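Local atomic coordinates of splicing factor U2AF 35 kDa subunit (Homo sapiens, PDB entry 1JMT), a protein that pairs with the large U2AF subunit and helps select the 3' splice site of pre-mRNA, recruiting U2 snRNP to the branch point. Residues 28-31 and 32-36; 37-40 and 41-45; 46-50 and 51-55. The protein carries 1 engineered substitution. All coordinates share one frame; numbering follows the deposited sequence.

Interaction 1: residues 28-31 and 32-36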
ATOM      1  N   SER A  28       7.970 -19.974   8.535  1.00 43.33           N
ATOM      2  CA  SER A  28       7.743 -19.091   7.403  1.00 48.16           C
ATOM      3  C   SER A  28       6.288 -18.616   7.377  1.00 47.15           C
ATOM      4  O   SER A  28       6.017 -17.449   7.115  1.00 40.58           O
ATOM      5  CB  SER A  28       8.089 -19.821   6.105  1.00 45.79           C
ATOM      6  OG  SER A  28       7.810 -19.022   4.974  1.00 56.37           O
ATOM      7  N   ASP A  29       5.350 -19.517   7.655  1.00 48.13           N
ATOM      8  CA  ASP A  29       3.942 -19.138   7.667  1.00 50.15           C
ATOM      9  C   ASP A  29       3.691 -18.064   8.717  1.00 50.22           C
ATOM     10  O   ASP A  29       3.031 -17.059   8.445  1.00 48.21           O
ATOM     11  CB  ASP A  29       3.039 -20.339   7.973  1.00 53.16           C
ATOM     12  CG  ASP A  29       3.059 -21.385   6.878  1.00 58.05           C
ATOM     13  OD1 ASP A  29       3.195 -21.010   5.694  1.00 58.44           O
ATOM     14  OD2 ASP A  29       2.921 -22.586   7.204  1.00 63.63           O
ATOM     15  N   VAL A  30       4.221 -18.287   9.916  1.00 46.12           N
ATOM     16  CA  VAL A  30       4.046 -17.344  11.014  1.00 45.92           C
ATOM     17  C   VAL A  30       4.629 -15.962  10.706  1.00 43.95           C
ATOM     18  O   VAL A  30       3.962 -14.945  10.887  1.00 40.25           O
ATOM     19  CB  VAL A  30       4.693 -17.875  12.320  1.00 47.46           C
ATOM     20  CG1 VAL A  30       4.541 -16.848  13.441  1.00 48.81           C
ATOM     21  CG2 VAL A  30       4.032 -19.185  12.727  1.00 52.11           C
ATOM     22  N   GLU A  31       5.868 -15.925  10.235  1.00 40.02           N
ATOM     23  CA  GLU A  31       6.506 -14.652   9.937  1.00 46.33           C
ATOM     24  C   GLU A  31       5.783 -13.892   8.827  1.00 46.38           C
ATOM     25  O   GLU A  31       5.633 -12.674   8.908  1.00 48.91           O
ATOM     26  CB  GLU A  31       7.973 -14.882   9.583  1.00 42.16           C
ATOM     27  CG  GLU A  31       8.701 -15.661  10.664  1.00 52.14           C
ATOM     28  CD  GLU A  31      10.183 -15.801  10.408  1.00 50.65           C
ATOM     29  OE1 GLU A  31      10.561 -16.233   9.299  1.00 62.96           O
ATOM     30  OE2 GLU A  31      10.970 -15.487  11.321  1.00 58.96           O
ATOM     31  N   MET A  32       5.327 -14.604   7.800  1.00 47.92           N
ATOM     32  CA  MET A  32       4.603 -13.959   6.712  1.00 49.21           C
ATOM     33  C   MET A  32       3.320 -13.349   7.265  1.00 50.90           C
ATOM     34  O   MET A  32       2.996 -12.197   6.979  1.00 49.35           O
ATOM     35  CB  MET A  32       4.248 -14.959   5.613  1.00 52.40           C
ATOM     36  CG  MET A  32       5.425 -15.456   4.801  1.00 62.69           C
ATOM     37  SD  MET A  32       4.886 -16.288   3.282  1.00 76.22           S
ATOM     38  CE  MET A  32       4.608 -17.968   3.885  1.00 76.15           C
ATOM     39  N   GLN A  33       2.600 -14.131   8.065  1.00 46.46           N
ATOM     40  CA  GLN A  33       1.351 -13.683   8.668  1.00 45.78           C
ATOM     41  C   GLN A  33       1.550 -12.448   9.538  1.00 42.97           C
ATOM     42  O   GLN A  33       0.752 -11.516   9.482  1.00 39.95           O
ATOM     43  CB  GLN A  33       0.734 -14.802   9.513  1.00 47.60           C
ATOM     44  CG  GLN A  33      -0.642 -14.460  10.074  1.00 48.92           C
ATOM     45  CD  GLN A  33      -1.670 -14.193   8.981  1.00 57.16           C
ATOM     46  OE1 GLN A  33      -1.948 -15.057   8.149  1.00 62.36           O
ATOM     47  NE2 GLN A  33      -2.233 -12.992   8.977  1.00 63.92           N
ATOM     48  N   GLU A  34       2.609 -12.450  10.346  1.00 38.01           N
ATOM     49  CA  GLU A  34       2.907 -11.321  11.226  1.00 40.21           C
ATOM     50  C   GLU A  34       3.341 -10.098  10.418  1.00 39.55           C
ATOM     51  O   GLU A  34       3.044  -8.960  10.783  1.00 39.37           O
ATOM     52  CB  GLU A  34       4.007 -11.700  12.225  1.00 40.33           C
ATOM     53  CG  GLU A  34       3.721 -12.990  13.001  1.00 48.55           C
ATOM     54  CD  GLU A  34       4.714 -13.247  14.124  1.00 47.43           C
ATOM     55  OE1 GLU A  34       5.924 -13.010  13.925  1.00 41.78           O
ATOM     56  OE2 GLU A  34       4.280 -13.698  15.206  1.00 53.38           O
ATOM     57  N   HIS A  35       4.053 -10.340   9.324  1.00 35.82           N
ATOM     58  CA  HIS A  35       4.517  -9.262   8.465  1.00 37.52           C
ATOM     59  C   HIS A  35       3.304  -8.693   7.730  1.00 38.20           C
ATOM     60  O   HIS A  35       3.221  -7.492   7.484  1.00 40.30           O
ATOM     61  CB  HIS A  35       5.561  -9.801   7.480  1.00 39.07           C
ATOM     62  CG  HIS A  35       6.070  -8.782   6.505  1.00 45.04           C
ATOM     63  ND1 HIS A  35       5.447  -8.524   5.303  1.00 48.11           N
ATOM     64  CD2 HIS A  35       7.151  -7.968   6.553  1.00 45.11           C
ATOM     65  CE1 HIS A  35       6.126  -7.595   4.648  1.00 44.76           C
ATOM     66  NE2 HIS A  35       7.163  -7.242   5.385  1.00 45.34           N
ATOM     67  N   TYR A  36       2.356  -9.566   7.406  1.00 33.96           N
ATOM     68  CA  TYR A  36       1.132  -9.172   6.721  1.00 34.68           C
ATOM     69  C   TYR A  36       0.275  -8.311   7.645  1.00 38.52           C
ATOM     70  O   TYR A  36      -0.229  -7.257   7.244  1.00 41.71           O
ATOM     71  CB  TYR A  36       0.342 -10.415   6.306  1.00 34.87           C
ATOM     72  CG  TYR A  36      -1.000 -10.124   5.677  1.00 36.97           C
ATOM     73  CD1 TYR A  36      -1.125  -9.979   4.297  1.00 43.14           C
ATOM     74  CD2 TYR A  36      -2.149  -9.984   6.463  1.00 36.73           C
ATOM     75  CE1 TYR A  36      -2.358  -9.702   3.708  1.00 40.35           C
ATOM     76  CE2 TYR A  36      -3.392  -9.702   5.885  1.00 37.11           C
ATOM     77  CZ  TYR A  36      -3.483  -9.563   4.504  1.00 40.17           C
ATOM     78  OH  TYR A  36      -4.684  -9.279   3.910  1.00 36.77           O
TER

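Interaction 2: residues 37-40 and 41-45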
ATOM      1  N   ASP A  37       0.105  -8.765   8.882  1.00 38.99           N
ATOM      2  CA  ASP A  37      -0.699  -8.031   9.852  1.00 38.82           C
ATOM      3  C   ASP A  37      -0.072  -6.683  10.205  1.00 36.10           C
ATOM      4  O   ASP A  37      -0.782  -5.697  10.403  1.00 38.05           O
ATOM      5  CB  ASP A  37      -0.908  -8.860  11.125  1.00 42.54           C
ATOM      6  CG  ASP A  37      -1.655 -10.156  10.864  1.00 49.64           C
ATOM      7  OD1 ASP A  37      -2.489 -10.202   9.934  1.00 51.33           O
ATOM      8  OD2 ASP A  37      -1.417 -11.132  11.605  1.00 57.85           O
ATOM      9  N   GLU A  38       1.254  -6.644  10.291  1.00 35.95           N
ATOM     10  CA  GLU A  38       1.957  -5.403  10.600  1.00 38.58           C
ATOM     11  C   GLU A  38       1.715  -4.409   9.462  1.00 40.53           C
ATOM     12  O   GLU A  38       1.440  -3.229   9.689  1.00 35.84           O
ATOM     13  CB  GLU A  38       3.461  -5.657  10.731  1.00 45.34           C
ATOM     14  CG  GLU A  38       4.296  -4.379  10.849  1.00 54.02           C
ATOM     15  CD  GLU A  38       5.796  -4.643  10.903  1.00 61.72           C
ATOM     16  OE1 GLU A  38       6.346  -5.209   9.934  1.00 60.35           O
ATOM     17  OE2 GLU A  38       6.429  -4.280  11.919  1.00 67.20           O
ATOM     18  N   PHE A  39       1.820  -4.905   8.233  1.00 37.28           N
ATOM     19  CA  PHE A  39       1.616  -4.080   7.050  1.00 38.02           C
ATOM     20  C   PHE A  39       0.197  -3.528   7.028  1.00 33.59           C
ATOM     21  O   PHE A  39      -0.013  -2.330   6.824  1.00 30.94           O
ATOM     22  CB  PHE A  39       1.850  -4.909   5.790  1.00 33.07           C
ATOM     23  CG  PHE A  39       1.601  -4.159   4.517  1.00 34.76           C
ATOM     24  CD1 PHE A  39       2.550  -3.272   4.014  1.00 35.51           C
ATOM     25  CD2 PHE A  39       0.408  -4.336   3.817  1.00 33.04           C
ATOM     26  CE1 PHE A  39       2.313  -2.574   2.830  1.00 35.66           C
ATOM     27  CE2 PHE A  39       0.162  -3.641   2.634  1.00 27.67           C
ATOM     28  CZ  PHE A  39       1.114  -2.760   2.141  1.00 34.15           C
ATOM     29  N   PHE A  40      -0.765  -4.423   7.246  1.00 34.63           N
ATOM     30  CA  PHE A  40      -2.188  -4.094   7.243  1.00 30.91           C
ATOM     31  C   PHE A  40      -2.489  -2.948   8.209  1.00 32.30           C
ATOM     32  O   PHE A  40      -3.050  -1.923   7.820  1.00 33.68           O
ATOM     33  CB  PHE A  40      -2.999  -5.334   7.636  1.00 26.45           C
ATOM     34  CG  PHE A  40      -4.462  -5.237   7.313  1.00 30.35           C
ATOM     35  CD1 PHE A  40      -4.987  -5.906   6.213  1.00 29.25           C
ATOM     36  CD2 PHE A  40      -5.316  -4.479   8.104  1.00 34.35           C
ATOM     37  CE1 PHE A  40      -6.341  -5.825   5.902  1.00 29.72           C
ATOM     38  CE2 PHE A  40      -6.674  -4.388   7.800  1.00 35.38           C
ATOM     39  CZ  PHE A  40      -7.188  -5.065   6.696  1.00 35.91           C
ATOM     40  N   GLU A  41      -2.107  -3.133   9.468  1.00 34.78           N
ATOM     41  CA  GLU A  41      -2.320  -2.133  10.504  1.00 37.96           C
ATOM     42  C   GLU A  41      -1.664  -0.825  10.075  1.00 36.92           C
ATOM     43  O   GLU A  41      -2.240   0.261  10.204  1.00 39.55           O
ATOM     44  CB  GLU A  41      -1.717  -2.637  11.822  1.00 44.46           C
ATOM     45  CG  GLU A  41      -1.900  -1.724  13.026  1.00 57.43           C
ATOM     46  CD  GLU A  41      -0.954  -0.538  13.018  1.00 72.54           C
ATOM     47  OE1 GLU A  41       0.276  -0.749  12.938  1.00 79.84           O
ATOM     48  OE2 GLU A  41      -1.440   0.609  13.098  1.00 79.76           O
ATOM     49  N   GLU A  42      -0.456  -0.944   9.539  1.00 38.33           N
ATOM     50  CA  GLU A  42       0.300   0.207   9.077  1.00 42.55           C
ATOM     51  C   GLU A  42      -0.502   1.037   8.070  1.00 36.05           C
ATOM     52  O   GLU A  42      -0.594   2.261   8.190  1.00 32.09           O
ATOM     53  CB  GLU A  42       1.597  -0.261   8.425  1.00 50.01           C
ATOM     54  CG  GLU A  42       2.553   0.859   8.111  1.00 64.07           C
ATOM     55  CD  GLU A  42       3.260   1.370   9.346  1.00 69.55           C
ATOM     56  OE1 GLU A  42       4.145   0.655   9.862  1.00 74.38           O
ATOM     57  OE2 GLU A  42       2.928   2.483   9.802  1.00 75.29           O
ATOM     58  N   VAL A  43      -1.090   0.364   7.086  1.00 32.81           N
ATOM     59  CA  VAL A  43      -1.858   1.047   6.053  1.00 32.08           C
ATOM     60  C   VAL A  43      -3.232   1.483   6.547  1.00 34.47           C
ATOM     61  O   VAL A  43      -3.642   2.633   6.350  1.00 28.40           O
ATOM     62  CB  VAL A  43      -1.995   0.147   4.797  1.00 32.06           C
ATOM     63  CG1 VAL A  43      -2.844   0.837   3.724  1.00 24.08           C
ATOM     64  CG2 VAL A  43      -0.604  -0.163   4.254  1.00 30.65           C
ATOM     65  N   PHE A  44      -3.939   0.567   7.196  1.00 33.18           N
ATOM     66  CA  PHE A  44      -5.258   0.862   7.730  1.00 28.95           C
ATOM     67  C   PHE A  44      -5.253   2.111   8.616  1.00 30.66           C
ATOM     68  O   PHE A  44      -6.028   3.046   8.390  1.00 28.63           O
ATOM     69  CB  PHE A  44      -5.774  -0.322   8.546  1.00 29.92           C
ATOM     70  CG  PHE A  44      -7.153  -0.109   9.103  1.00 30.33           C
ATOM     71  CD1 PHE A  44      -8.276  -0.251   8.291  1.00 33.93           C
ATOM     72  CD2 PHE A  44      -7.327   0.264  10.431  1.00 31.64           C
ATOM     73  CE1 PHE A  44      -9.557  -0.023   8.797  1.00 38.01           C
ATOM     74  CE2 PHE A  44      -8.607   0.497  10.951  1.00 37.83           C
ATOM     75  CZ  PHE A  44      -9.722   0.353  10.133  1.00 38.06           C
ATOM     76  N   THR A  45      -4.374   2.125   9.617  1.00 34.28           N
ATOM     77  CA  THR A  45      -4.280   3.251  10.543  1.00 34.47           C
ATOM     78  C   THR A  45      -4.105   4.577   9.815  1.00 34.12           C
ATOM     79  O   THR A  45      -4.786   5.560  10.118  1.00 34.98           O
ATOM     80  CB  THR A  45      -3.116   3.060  11.529  1.00 39.72           C
ATOM     81  OG1 THR A  45      -3.402   1.947  12.382  1.00 43.45           O
ATOM     82  CG2 THR A  45      -2.916   4.313  12.380  1.00 41.65           C
TER
HETATM   83  O   HOH W   1       2.423  -2.376  12.201  1.00 63.44           O

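Interaction 3: residues 46-50 and 51-55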
ATOM      1  N   GLU A  46      -3.190   4.607   8.857  1.00 29.60           N
ATOM      2  CA  GLU A  46      -2.964   5.824   8.096  1.00 32.47           C
ATOM      3  C   GLU A  46      -4.225   6.203   7.316  1.00 32.79           C
ATOM      4  O   GLU A  46      -4.583   7.383   7.259  1.00 29.21           O
ATOM      5  CB  GLU A  46      -1.779   5.638   7.141  1.00 32.01           C
ATOM      6  CG  GLU A  46      -1.425   6.874   6.317  1.00 37.39           C
ATOM      7  CD  GLU A  46      -1.009   8.081   7.164  1.00 42.80           C
ATOM      8  OE1 GLU A  46      -0.534   7.892   8.301  1.00 35.55           O
ATOM      9  OE2 GLU A  46      -1.142   9.223   6.678  1.00 42.39           O
ATOM     10  N   MET A  47      -4.908   5.217   6.728  1.00 32.51           N
ATOM     11  CA  MET A  47      -6.132   5.507   5.964  1.00 32.99           C
ATOM     12  C   MET A  47      -7.168   6.213   6.829  1.00 36.80           C
ATOM     13  O   MET A  47      -7.787   7.192   6.402  1.00 35.69           O
ATOM     14  CB  MET A  47      -6.760   4.228   5.391  1.00 31.01           C
ATOM     15  CG  MET A  47      -5.935   3.525   4.316  1.00 29.30           C
ATOM     16  SD  MET A  47      -5.561   4.586   2.903  1.00 31.14           S
ATOM     17  CE  MET A  47      -3.915   5.105   3.349  1.00 31.37           C
ATOM     18  N   GLU A  48      -7.353   5.718   8.048  1.00 37.90           N
ATOM     19  CA  GLU A  48      -8.323   6.310   8.962  1.00 45.01           C
ATOM     20  C   GLU A  48      -7.826   7.604   9.588  1.00 44.09           C
ATOM     21  O   GLU A  48      -8.595   8.516   9.807  1.00 45.62           O
ATOM     22  CB  GLU A  48      -8.698   5.314  10.066  1.00 43.29           C
ATOM     23  CG  GLU A  48      -9.444   4.101   9.552  1.00 45.17           C
ATOM     24  CD  GLU A  48     -10.696   3.803  10.355  1.00 54.61           C
ATOM     25  OE1 GLU A  48     -10.563   3.479  11.555  1.00 59.07           O
ATOM     26  OE2 GLU A  48     -11.810   3.896   9.786  1.00 43.25           O
ATOM     27  N   GLU A  49      -6.535   7.673   9.876  1.00 47.65           N
ATOM     28  CA  GLU A  49      -5.956   8.858  10.495  1.00 49.57           C
ATOM     29  C   GLU A  49      -5.981  10.091   9.592  1.00 48.13           C
ATOM     30  O   GLU A  49      -6.387  11.173  10.019  1.00 48.74           O
ATOM     31  CB  GLU A  49      -4.513   8.561  10.926  1.00 60.40           C
ATOM     32  CG  GLU A  49      -4.210   8.860  12.387  1.00 73.91           C
ATOM     33  CD  GLU A  49      -4.200  10.349  12.694  1.00 83.02           C
ATOM     34  OE1 GLU A  49      -3.337  11.063  12.137  1.00 87.81           O
ATOM     35  OE2 GLU A  49      -5.052  10.801  13.491  1.00 87.65           O
ATOM     36  N   LYS A  50      -5.575   9.937   8.339  1.00 45.15           N
ATOM     37  CA  LYS A  50      -5.533  11.086   7.449  1.00 45.40           C
ATOM     38  C   LYS A  50      -6.578  11.220   6.350  1.00 42.89           C
ATOM     39  O   LYS A  50      -6.844  12.331   5.903  1.00 45.53           O
ATOM     40  CB  LYS A  50      -4.136  11.197   6.828  1.00 51.87           C
ATOM     41  CG  LYS A  50      -3.045  11.483   7.858  1.00 67.97           C
ATOM     42  CD  LYS A  50      -1.722  11.836   7.199  1.00 75.54           C
ATOM     43  CE  LYS A  50      -0.607  12.011   8.223  1.00 76.23           C
ATOM     44  NZ  LYS A  50      -0.875  13.154   9.144  1.00 80.76           N
ATOM     45  N   TYR A  51      -7.187  10.125   5.913  1.00 40.36           N
ATOM     46  CA  TYR A  51      -8.155  10.234   4.829  1.00 38.86           C
ATOM     47  C   TYR A  51      -9.619  10.014   5.164  1.00 43.79           C
ATOM     48  O   TYR A  51     -10.493  10.521   4.465  1.00 44.86           O
ATOM     49  CB  TYR A  51      -7.756   9.306   3.688  1.00 35.17           C
ATOM     50  CG  TYR A  51      -6.360   9.576   3.178  1.00 40.16           C
ATOM     51  CD1 TYR A  51      -5.388   8.577   3.204  1.00 37.26           C
ATOM     52  CD2 TYR A  51      -5.999  10.839   2.709  1.00 34.17           C
ATOM     53  CE1 TYR A  51      -4.092   8.829   2.782  1.00 39.22           C
ATOM     54  CE2 TYR A  51      -4.699  11.101   2.280  1.00 42.21           C
ATOM     55  CZ  TYR A  51      -3.752  10.094   2.322  1.00 38.23           C
ATOM     56  OH  TYR A  51      -2.460  10.348   1.916  1.00 35.06           O
ATOM     57  N   GLY A  52      -9.907   9.257   6.214  1.00 43.23           N
ATOM     58  CA  GLY A  52     -11.299   9.040   6.551  1.00 40.64           C
ATOM     59  C   GLY A  52     -11.660   7.645   6.999  1.00 44.79           C
ATOM     60  O   GLY A  52     -10.825   6.737   7.035  1.00 43.70           O
ATOM     61  N   GLU A  53     -12.933   7.480   7.333  1.00 42.07           N
ATOM     62  CA  GLU A  53     -13.462   6.215   7.814  1.00 41.58           C
ATOM     63  C   GLU A  53     -13.405   5.093   6.787  1.00 37.95           C
ATOM     64  O   GLU A  53     -13.899   5.221   5.666  1.00 36.30           O
ATOM     65  CB  GLU A  53     -14.901   6.422   8.300  1.00 45.08           C
ATOM     66  CG  GLU A  53     -15.583   5.177   8.831  1.00 56.68           C
ATOM     67  CD  GLU A  53     -16.805   5.507   9.673  1.00 61.53           C
ATOM     68  OE1 GLU A  53     -17.650   4.606   9.871  1.00 62.20           O
ATOM     69  OE2 GLU A  53     -16.911   6.661  10.145  1.00 60.99           O
ATOM     70  N   VAL A  54     -12.792   3.982   7.183  1.00 33.36           N
ATOM     71  CA  VAL A  54     -12.682   2.835   6.299  1.00 36.13           C
ATOM     72  C   VAL A  54     -13.797   1.822   6.567  1.00 37.10           C
ATOM     73  O   VAL A  54     -14.010   1.389   7.697  1.00 37.50           O
ATOM     74  CB  VAL A  54     -11.324   2.136   6.463  1.00 35.99           C
ATOM     75  CG1 VAL A  54     -11.298   0.858   5.640  1.00 31.12           C
ATOM     76  CG2 VAL A  54     -10.200   3.075   6.021  1.00 35.44           C
ATOM     77  N   GLU A  55     -14.503   1.454   5.511  1.00 33.81           N
ATOM     78  CA  GLU A  55     -15.590   0.493   5.604  1.00 42.83           C
ATOM     79  C   GLU A  55     -15.011  -0.913   5.485  1.00 42.33           C
ATOM     80  O   GLU A  55     -15.288  -1.786   6.304  1.00 44.82           O
ATOM     81  CB  GLU A  55     -16.579   0.759   4.476  1.00 43.04           C
ATOM     82  CG  GLU A  55     -17.869  -0.016   4.538  1.00 54.93           C
ATOM     83  CD  GLU A  55     -18.918   0.609   3.645  1.00 53.13           C
ATOM     84  OE1 GLU A  55     -19.295   1.769   3.918  1.00 55.92           O
ATOM     85  OE2 GLU A  55     -19.353  -0.044   2.672  1.00 59.98           O
TER
HETATM   86  O   HOH W   2     -13.178   1.654  10.393  1.00 50.90           O

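Interaction 1: residues 28-31 and 32-36
Met32 folds back along the helix over the preceding turn, so that its methyl group comes near both Ser28 OG and Asp29 OD1. Its CG stands beside the backbone N (chi1 -70°), the chain then runs on extended, and the bend at the thioether (chi3 -86°) turns CE toward the N-terminal end of the helix. There CE lies 3.5 Å from Ser28 OG and, crossing Asp29 at a slant, 3.8 Å from Asp29 OD1. Methionine suits this place because its flexible, unbranched chain can lie along a helix flank, while the two small polar side chains next to its methyl suit a partly exposed surface.

A second pair runs alongside rather than across. Val30 and Glu34 project the same way from successive turns, the valine methyls beside the acid chain, although the exact placement of the Glu34 chain is less certain. Aliphatic carbon against an acid group is fitting on an exposed helix surface, where neither residue is buried.

Beneath the side chains the backbone bonds follow the i to i+4 pattern: Met32 N donates to Ser28 O at 3.0 Å, Gln33 N to Asp29 O at 3.0 Å, and His35 N to Glu31 O at 2.8 Å. The amide end of Gln33 turns onward to Asp37, whereas His35 ND1 bonds to Tyr10 OH and its ring packs on an aromatic side chain of the bound peptide. The arrangement is that of a regular, largely solvent-exposed alpha-helix, here the N-terminal part of the long first helix of an RNA recognition motif.

Interaction 2: residues 37-40 and 41-45
Val43 lays its CG2 methyl over one face of the Phe39 ring, offset toward the rim, 4.0 Å from the centroid and 18° off the ring normal. With CG1 anti to the backbone N (chi1 178°), the other branch, CG2, is directed back toward the previous turn, where Phe39 CZ lies 3.8 Å away. The two side chains lie side by side and point the same way, giving a CH-pi contact that suits a branched aliphatic residue and a flat aromatic one on a buried helix face.

Phe40 and Phe44 repeat the spacing one residue on, more loosely: Phe40 CD2 approaches Phe44 CB at 4.2 Å. Their backbones are tied firmly, Phe44 N donating to Phe40 O at 2.7 Å, nearly in line with the carbonyl.

On the polar flank Glu41 bends at chi2 (-77°) and reaches both ways along the helix. A water donates to its OE1 and to Glu38 O, each at 2.8 Å, while Thr45 OG1 donates a very short bond to its OE2. Glu38 instead sends its carboxylate to a basic side chain of the bound peptide.

Glu38, Phe39 and Glu42 pack against aromatic surface of that peptide, and Glu42 O is hydrogen-bonded to an aromatic side chain of it. In the middle of helix 22-51, Phe39 and Phe40 touch Val59, Val43 touches Met57 and Phe44 touches Val54, seating the apolar side on strand 54-59, while Tyr10 of strand 3-11 meets the Phe39 ring at about 55°.

Interaction 3: residues 46-50 and 51-55
Glu48 reaches past the helix end with its carboxylate to hold the strand that follows. Its OE2 accepts a hydrogen bond from Val54 N at 2.8 Å, almost straight at 176°, through the anti lone pair. A water donates both to this oxygen, at 2.7 Å, and to Val54 O, so the carboxylate holds Val54 N directly and Val54 O through the water. Glutamate fits because its chain, bent at chi2 (-131°), is long enough to span the turn. Shortening Glu48 to an alanine would remove the carboxylate, and Val54 N would probably lose its acceptor and the bridging water one of its two partners.

Met47 O takes two backbone donors: Gly52 N in the carbonyl plane, and Tyr51 N from above that plane, both at 3.0 Å. The first is a wider pi-type closure. Gly52 then leaves the helix with positive phi (140°), a conformation in which a side chain would collide with the carbonyl oxygen of the residue before, so glycine suits it. Its own O meets Glu48 CA in a CA-H...O contact of 3.2 Å.

Apolar contacts close the inner side. Met47 CE comes to the edge of the Tyr51 ring, in its plane, 3.8 Å from CE1, and Met47 SD, 5.3 Å from the ring centroid, makes an oblique Met-aromatic contact. Val54 CG2 fits against Met47 CB at 3.7 Å. The hydroxyl of Tyr51 is engaged by Asp87 and Arg91. Here the helix ends at Gly52 and, after a short turn, passes into strand 54-59, the first helix-to-strand connection of the RNA recognition motif.

In the fold
Beyond strand 3-11, the chain enters helix 22-51, along which all three interactions follow in series; none nests in or crosses another. Interactions 1 and 2 lie wholly within consecutive turns of the helix and close no loop, with centres 13 Å apart: the first lies on its exposed N-terminal part, the second where it settles on the sheet. Interaction 3 closes the tight turn by which the helix passes into strand 54-59, and it touches interaction 2 through Phe44 CE1 and Val54 CB, 3.6 Å apart. Interactions 1 and 3 stay about 12 Å apart at their nearest atoms. Interactions 2 and 3 join the helix to strand 54-59, and the bound peptide meets residues of all three.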